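Local coordinates for putative HMP/thiamine permease protein YkoE (PDB 5EDL) that binds thiamine within the membrane as the substrate-binding S component of an energy-coupling factor transporter, and probably carries it across, at residues 46-51 and 91-96; 12-17 and 68-73. All coordinates share one frame; numbering follows the deposited sequence.

Contact 1: residues 46-51 and 91-96; sequences IWFIVS and IVQGLG. With VIB (3-(4-amino-2-methyl-pyrimidin-5-ylmethyl)-5-(2-hydroxy-ethyl)-4-methyl-thiazol-3-ium), chain B.
Phe48 meets Gln93 at about a right angle. The edge of its ring abuts the side-chain amide, with CE1 of Phe48 3.4 Å from CD of Gln93. Gln93 OE1 lies in the plane of that ring, and the ring and amide planes are 67° apart. The Gln93 chain is extended beyond CG (chi2 160°), which carries the amide to the pyrimidine of the bound thiamine. There it forms two hydrogen bonds. Thiamine N4A donates to OE1 of Gln93 at 2.8 Å, and NE2 of Gln93 donates to thiamine N3A at 3.2 Å. NE2 also bonds Glu68, which helps fix the amide's rotation. One indole face of Trp47 lies against the pyrimidine and the bridging carbon, with C7A 3.3 Å above the ring plane. Ile46 CG2 touches the opposite face. Swapping Trp47 for an alanine would probably leave the pyrimidine and C7A without this flat surface and Tyr21 O without its indole N-H partner. Further along, Ser51 OG lies 4.1 Å from Gly94 CA and bonds Ala64 O. The contact joins residues 46-51, leading into helix 49-58, to helix 85-103. Helix 111-132 adds Ser121 and Ser122 against Phe48, and helix 140-170 adds Ala158.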
loop_
_atom_site.group_PDB
_atom_site.type_symbol
_atom_site.label_atom_id
_atom_site.label_comp_id
_atom_site.label_asym_id
_atom_site.label_seq_id
_atom_site.Cartn_x
_atom_site.Cartn_y
_atom_site.Cartn_z
ATOM N N ILE A 46 3.611 0.755 -6.026
ATOM C CA ILE A 46 4.199 1.670 -5.053
ATOM C C ILE A 46 3.121 2.569 -4.454
ATOM O O ILE A 46 3.204 2.928 -3.277
ATOM C CB ILE A 46 5.309 2.565 -5.659
ATOM C CG1 ILE A 46 6.240 3.084 -4.562
ATOM C CG2 ILE A 46 4.711 3.743 -6.400
ATOM C CD1 ILE A 46 7.046 1.980 -3.856
ATOM N N TRP A 47 2.110 2.927 -5.247
ATOM C CA TRP A 47 1.054 3.816 -4.743
ATOM C C TRP A 47 0.107 3.133 -3.757
ATOM O O TRP A 47 -0.790 3.794 -3.215
ATOM C CB TRP A 47 0.242 4.426 -5.906
ATOM C CG TRP A 47 1.044 5.430 -6.696
ATOM C CD1 TRP A 47 1.618 6.583 -6.232
ATOM C CD2 TRP A 47 1.342 5.370 -8.095
ATOM N NE1 TRP A 47 2.268 7.238 -7.259
ATOM C CE2 TRP A 47 2.117 6.506 -8.410
ATOM C CE3 TRP A 47 1.029 4.457 -9.114
ATOM C CZ2 TRP A 47 2.580 6.757 -9.704
ATOM C CZ3 TRP A 47 1.499 4.702 -10.391
ATOM C CH2 TRP A 47 2.270 5.841 -10.674
ATOM N N PHE A 48 0.292 1.829 -3.539
ATOM C CA PHE A 48 -0.506 1.098 -2.535
ATOM C C PHE A 48 0.275 0.743 -1.259
ATOM O O PHE A 48 -0.301 0.203 -0.307
ATOM C CB PHE A 48 -1.051 -0.231 -3.076
ATOM C CG PHE A 48 -1.580 -0.182 -4.477
ATOM C CD1 PHE A 48 -2.213 0.944 -4.977
ATOM C CD2 PHE A 48 -1.450 -1.296 -5.294
ATOM C CE1 PHE A 48 -2.703 0.959 -6.280
ATOM C CE2 PHE A 48 -1.932 -1.296 -6.592
ATOM C CZ PHE A 48 -2.563 -0.162 -7.092
ATOM N N ILE A 49 1.576 0.995 -1.252
ATOM C CA ILE A 49 2.432 0.417 -0.215
ATOM C C ILE A 49 2.031 0.860 1.203
ATOM O O ILE A 49 2.137 0.084 2.138
ATOM C CB ILE A 49 3.932 0.755 -0.459
ATOM C CG1 ILE A 49 4.813 -0.126 0.439
ATOM C CG2 ILE A 49 4.203 2.237 -0.230
ATOM C CD1 ILE A 49 6.276 -0.117 0.057
ATOM N N VAL A 50 1.524 2.086 1.339
ATOM C CA VAL A 50 1.102 2.604 2.635
ATOM C C VAL A 50 0.041 1.700 3.272
ATOM O O VAL A 50 0.083 1.448 4.468
ATOM C CB VAL A 50 0.562 4.053 2.509
ATOM C CG1 VAL A 50 -0.246 4.450 3.725
ATOM C CG2 VAL A 50 1.708 5.013 2.295
ATOM N N SER A 51 -0.882 1.190 2.465
ATOM C CA SER A 51 -1.944 0.342 2.987
ATOM C C SER A 51 -1.377 -0.916 3.620
ATOM O O SER A 51 -1.807 -1.325 4.683
ATOM C CB SER A 51 -2.937 -0.038 1.889
ATOM O OG SER A 51 -3.772 1.056 1.573
ATOM N N ILE A 91 -8.874 6.707 -1.979
ATOM C CA ILE A 91 -9.981 6.067 -1.278
ATOM C C ILE A 91 -10.264 4.698 -1.915
ATOM O O ILE A 91 -10.349 3.693 -1.214
ATOM C CB ILE A 91 -11.258 6.938 -1.302
ATOM C CG1 ILE A 91 -11.060 8.217 -0.463
ATOM C CG2 ILE A 91 -12.478 6.135 -0.827
ATOM C CD1 ILE A 91 -12.125 9.286 -0.712
ATOM N N VAL A 92 -10.363 4.657 -3.242
ATOM C CA VAL A 92 -10.647 3.403 -3.946
ATOM C C VAL A 92 -9.566 2.343 -3.670
ATOM O O VAL A 92 -9.870 1.201 -3.357
ATOM C CB VAL A 92 -10.784 3.643 -5.480
ATOM C CG1 VAL A 92 -10.787 2.327 -6.247
ATOM C CG2 VAL A 92 -12.050 4.440 -5.781
ATOM N N GLN A 93 -8.304 2.734 -3.775
ATOM C CA GLN A 93 -7.200 1.824 -3.502
ATOM C C GLN A 93 -7.217 1.337 -2.049
ATOM O O GLN A 93 -6.996 0.162 -1.811
ATOM C CB GLN A 93 -5.862 2.490 -3.854
ATOM C CG GLN A 93 -5.721 2.634 -5.381
ATOM C CD GLN A 93 -4.701 3.665 -5.853
ATOM O OE1 GLN A 93 -4.529 3.857 -7.063
ATOM N NE2 GLN A 93 -4.045 4.338 -4.924
ATOM N N GLY A 94 -7.515 2.227 -1.107
ATOM C CA GLY A 94 -7.593 1.863 0.302
ATOM C C GLY A 94 -8.698 0.844 0.589
ATOM O O GLY A 94 -8.516 -0.066 1.402
ATOM N N LEU A 95 -9.837 0.999 -0.085
ATOM C CA LEU A 95 -10.966 0.075 0.043
ATOM C C LEU A 95 -10.629 -1.288 -0.531
ATOM O O LEU A 95 -11.015 -2.323 0.026
ATOM C CB LEU A 95 -12.210 0.628 -0.670
ATOM C CG LEU A 95 -12.848 1.882 -0.054
ATOM C CD1 LEU A 95 -13.881 2.478 -1.015
ATOM C CD2 LEU A 95 -13.489 1.585 1.306
ATOM N N GLY A 96 -9.931 -1.279 -1.668
ATOM C CA GLY A 96 -9.469 -2.512 -2.292
ATOM C C GLY A 96 -8.534 -3.329 -1.405
ATOM O O GLY A 96 -8.659 -4.562 -1.313
HETATM C CM2 VIB B . -2.276 7.847 -3.999
HETATM N N4A VIB B . -2.649 5.496 -8.275
HETATM C CM4 VIB B . -0.682 6.599 -12.549
HETATM O O1 VIB B . -4.018 4.937 -13.571
HETATM C C7 VIB B . -4.596 6.146 -14.022
HETATM C C6 VIB B . -3.516 7.199 -14.056
HETATM C C2 VIB B . -3.307 8.364 -10.277
HETATM S S1 VIB B . -4.136 8.243 -11.600
HETATM C C5 VIB B . -3.190 7.553 -12.616
HETATM C C4 VIB B . -1.935 7.264 -11.966
HETATM N N3 VIB B . -2.010 7.786 -10.488
HETATM C C7A VIB B . -0.871 7.671 -9.583
HETATM C C4A VIB B . -2.141 6.610 -7.504
HETATM N N3A VIB B . -2.417 6.719 -6.203
HETATM C C2A VIB B . -1.927 7.774 -5.496
HETATM N N1A VIB B . -1.141 8.712 -6.113
HETATM C C6A VIB B . -0.848 8.616 -7.436
HETATM C C5A VIB B . -1.355 7.545 -8.127
#

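Contact 2: residues 12-17 and 68-73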
loop_
_atom_site.group_PDB
_atom_site.type_symbol
_atom_site.label_atom_id
_atom_site.label_comp_id
_atom_site.label_asym_id
_atom_site.label_seq_id
_atom_site.Cartn_x
_atom_site.Cartn_y
_atom_site.Cartn_z
ATOM N N VAL A 12 2.122 9.562 10.508
ATOM C CA VAL A 12 3.478 9.912 10.109
ATOM C C VAL A 12 3.908 9.091 8.897
ATOM O O VAL A 12 4.500 9.629 7.969
ATOM C CB VAL A 12 4.496 9.732 11.258
ATOM C CG1 VAL A 12 4.024 10.478 12.497
ATOM C CG2 VAL A 12 4.728 8.270 11.558
ATOM N N ILE A 13 3.592 7.800 8.895
ATOM C CA ILE A 13 3.909 6.941 7.757
ATOM C C ILE A 13 3.202 7.410 6.475
ATOM O O ILE A 13 3.798 7.414 5.400
ATOM C CB ILE A 13 3.532 5.472 8.036
ATOM C CG1 ILE A 13 4.387 4.913 9.176
ATOM C CG2 ILE A 13 3.708 4.619 6.780
ATOM C CD1 ILE A 13 5.870 4.871 8.864
ATOM N N SER A 14 1.939 7.813 6.603
ATOM C CA SER A 14 1.152 8.287 5.463
ATOM C C SER A 14 1.761 9.532 4.854
ATOM O O SER A 14 1.832 9.683 3.627
ATOM C CB SER A 14 -0.292 8.582 5.884
ATOM O OG SER A 14 -0.945 7.404 6.292
ATOM N N ILE A 15 2.198 10.421 5.736
ATOM C CA ILE A 15 2.792 11.687 5.350
ATOM C C ILE A 15 4.121 11.484 4.639
ATOM O O ILE A 15 4.359 12.070 3.584
ATOM C CB ILE A 15 2.995 12.592 6.574
ATOM C CG1 ILE A 15 1.637 13.019 7.135
ATOM C CG2 ILE A 15 3.819 13.815 6.200
ATOM C CD1 ILE A 15 1.714 13.673 8.490
ATOM N N VAL A 16 4.982 10.658 5.225
ATOM C CA VAL A 16 6.282 10.361 4.634
ATOM C C VAL A 16 6.120 9.749 3.249
ATOM O O VAL A 16 6.784 10.154 2.289
ATOM C CB VAL A 16 7.102 9.397 5.519
ATOM C CG1 VAL A 16 8.312 8.887 4.760
ATOM C CG2 VAL A 16 7.507 10.082 6.819
ATOM N N PHE A 17 5.229 8.774 3.138
ATOM C CA PHE A 17 5.055 8.104 1.859
ATOM C C PHE A 17 4.255 8.928 0.851
ATOM O O PHE A 17 4.306 8.648 -0.343
ATOM C CB PHE A 17 4.414 6.726 2.057
ATOM C CG PHE A 17 5.424 5.654 2.279
ATOM C CD1 PHE A 17 5.891 5.382 3.555
ATOM C CD2 PHE A 17 5.964 4.965 1.205
ATOM C CE1 PHE A 17 6.866 4.435 3.757
ATOM C CE2 PHE A 17 6.933 4.002 1.409
ATOM C CZ PHE A 17 7.385 3.737 2.680
ATOM N N GLU A 68 -4.051 5.051 3.523
ATOM C CA GLU A 68 -3.982 5.401 2.104
ATOM C C GLU A 68 -4.715 6.726 1.825
ATOM O O GLU A 68 -4.268 7.527 1.003
ATOM C CB GLU A 68 -4.567 4.261 1.250
ATOM C CG GLU A 68 -4.526 4.453 -0.288
ATOM C CD GLU A 68 -3.132 4.295 -0.909
ATOM O OE1 GLU A 68 -2.139 4.100 -0.173
ATOM O OE2 GLU A 68 -3.029 4.388 -2.147
ATOM N N ILE A 69 -5.848 6.938 2.490
ATOM C CA ILE A 69 -6.569 8.200 2.366
ATOM C C ILE A 69 -5.684 9.371 2.802
ATOM O O ILE A 69 -5.562 10.373 2.081
ATOM C CB ILE A 69 -7.876 8.192 3.179
ATOM C CG1 ILE A 69 -8.887 7.240 2.532
ATOM C CG2 ILE A 69 -8.466 9.627 3.312
ATOM C CD1 ILE A 69 -10.089 6.964 3.392
ATOM N N ILE A 70 -5.053 9.242 3.965
ATOM C CA ILE A 70 -4.180 10.304 4.460
ATOM C C ILE A 70 -2.996 10.552 3.510
ATOM O O ILE A 70 -2.662 11.704 3.210
ATOM C CB ILE A 70 -3.648 9.982 5.867
ATOM C CG1 ILE A 70 -4.805 9.945 6.878
ATOM C CG2 ILE A 70 -2.608 11.003 6.281
ATOM C CD1 ILE A 70 -4.430 9.295 8.222
ATOM N N ALA A 71 -2.365 9.474 3.047
ATOM C CA ALA A 71 -1.267 9.597 2.099
ATOM C C ALA A 71 -1.720 10.326 0.814
ATOM O O ALA A 71 -1.009 11.180 0.305
ATOM C CB ALA A 71 -0.683 8.207 1.756
ATOM N N ALA A 72 -2.897 9.972 0.296
ATOM C CA ALA A 72 -3.430 10.605 -0.918
ATOM C C ALA A 72 -3.763 12.080 -0.698
ATOM O O ALA A 72 -3.517 12.927 -1.573
ATOM C CB ALA A 72 -4.665 9.865 -1.412
ATOM N N LEU A 73 -4.346 12.376 0.458
ATOM C CA LEU A 73 -4.672 13.744 0.832
ATOM C C LEU A 73 -3.412 14.590 0.812
ATOM O O LEU A 73 -3.381 15.682 0.240
ATOM C CB LEU A 73 -5.333 13.797 2.228
ATOM C CG LEU A 73 -5.328 15.136 2.972
ATOM C CD1 LEU A 73 -6.062 16.210 2.143
ATOM C CD2 LEU A 73 -5.943 15.018 4.373
#
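Ser14 and Ala71 bring the two helical backbones very close, with their CA atoms only 4.3 Å apart. At this point Ser14 O faces CA of Ala71 at 3.5 Å in a CA-H...O contact, with an angle of 135° at the hydrogen. Such contacts are known where membrane helices pack through small residues, and serine and alanine are the small pair here. Ala71 CB also lies 3.5 Å from Ser14 O, so the carbonyl oxygen rests against both CA and CB of Ala71. Ser14 CB is 4.2 Å from Ala71 CB.

Ser14 also packs against Ile70. Its CB presses on the CG2 methyl of Ile70 at 3.4 Å, tighter than usual for two carbons. The branch doing the touching is set by the isoleucine torsion: CG1 lies beside the backbone N (chi1 -65°), which leaves CG2 to face the serine. Ser14 CB reaches the backbone too, 3.6 Å from Ala71 N. The serine hydroxyl lies near the same isoleucine, with OG 3.8 Å from CB of Ile70. Its polar partners are two backbone oxygens, which must share its single proton: Met10 O, one turn earlier in its own helix, and Ser67 O, across the interface and the stronger of the two. The bond to Ser67 ties helix 4-35 to helix 63-77 just before residues 68-73 begin. No hydrogen bond joins 12-17 directly to 68-73.

This is close packing of two predicted transmembrane helices. Ile70 also touches Ser11 of helix 4-35, and Ala71 touches Tyr21 further along it. Glu68 points away from 12-17 and belongs to the thiamine pocket. Phe17 turns instead to helix 49-58, where its side chain meets Ile49, Val50 and Ile53.

Contacts 1 and 2 have centres about 10 Å apart and meet at Glu68 and, through Phe17, at Val50. OE2 of Glu68 lies 3.0 Å from NE2 of Gln93, a probable hydrogen bond. Glu68 both touches thiamine and helps hold the amide that binds the pyrimidine. Its other oxygen, OE1, bonds the hydroxyl of Tyr21 on helix 4-35. Helix 49-58 also packs on both helices of contact 2: CG2 of Val50 lies 3.2 Å from CB of Phe17, and OG of Ser51 3.3 Å from CB of Glu68. Contact 1 supplies Trp47 and Gln93 to the thiamine pocket; contact 2 supplies Glu68, though its own interface is packing beside the pocket.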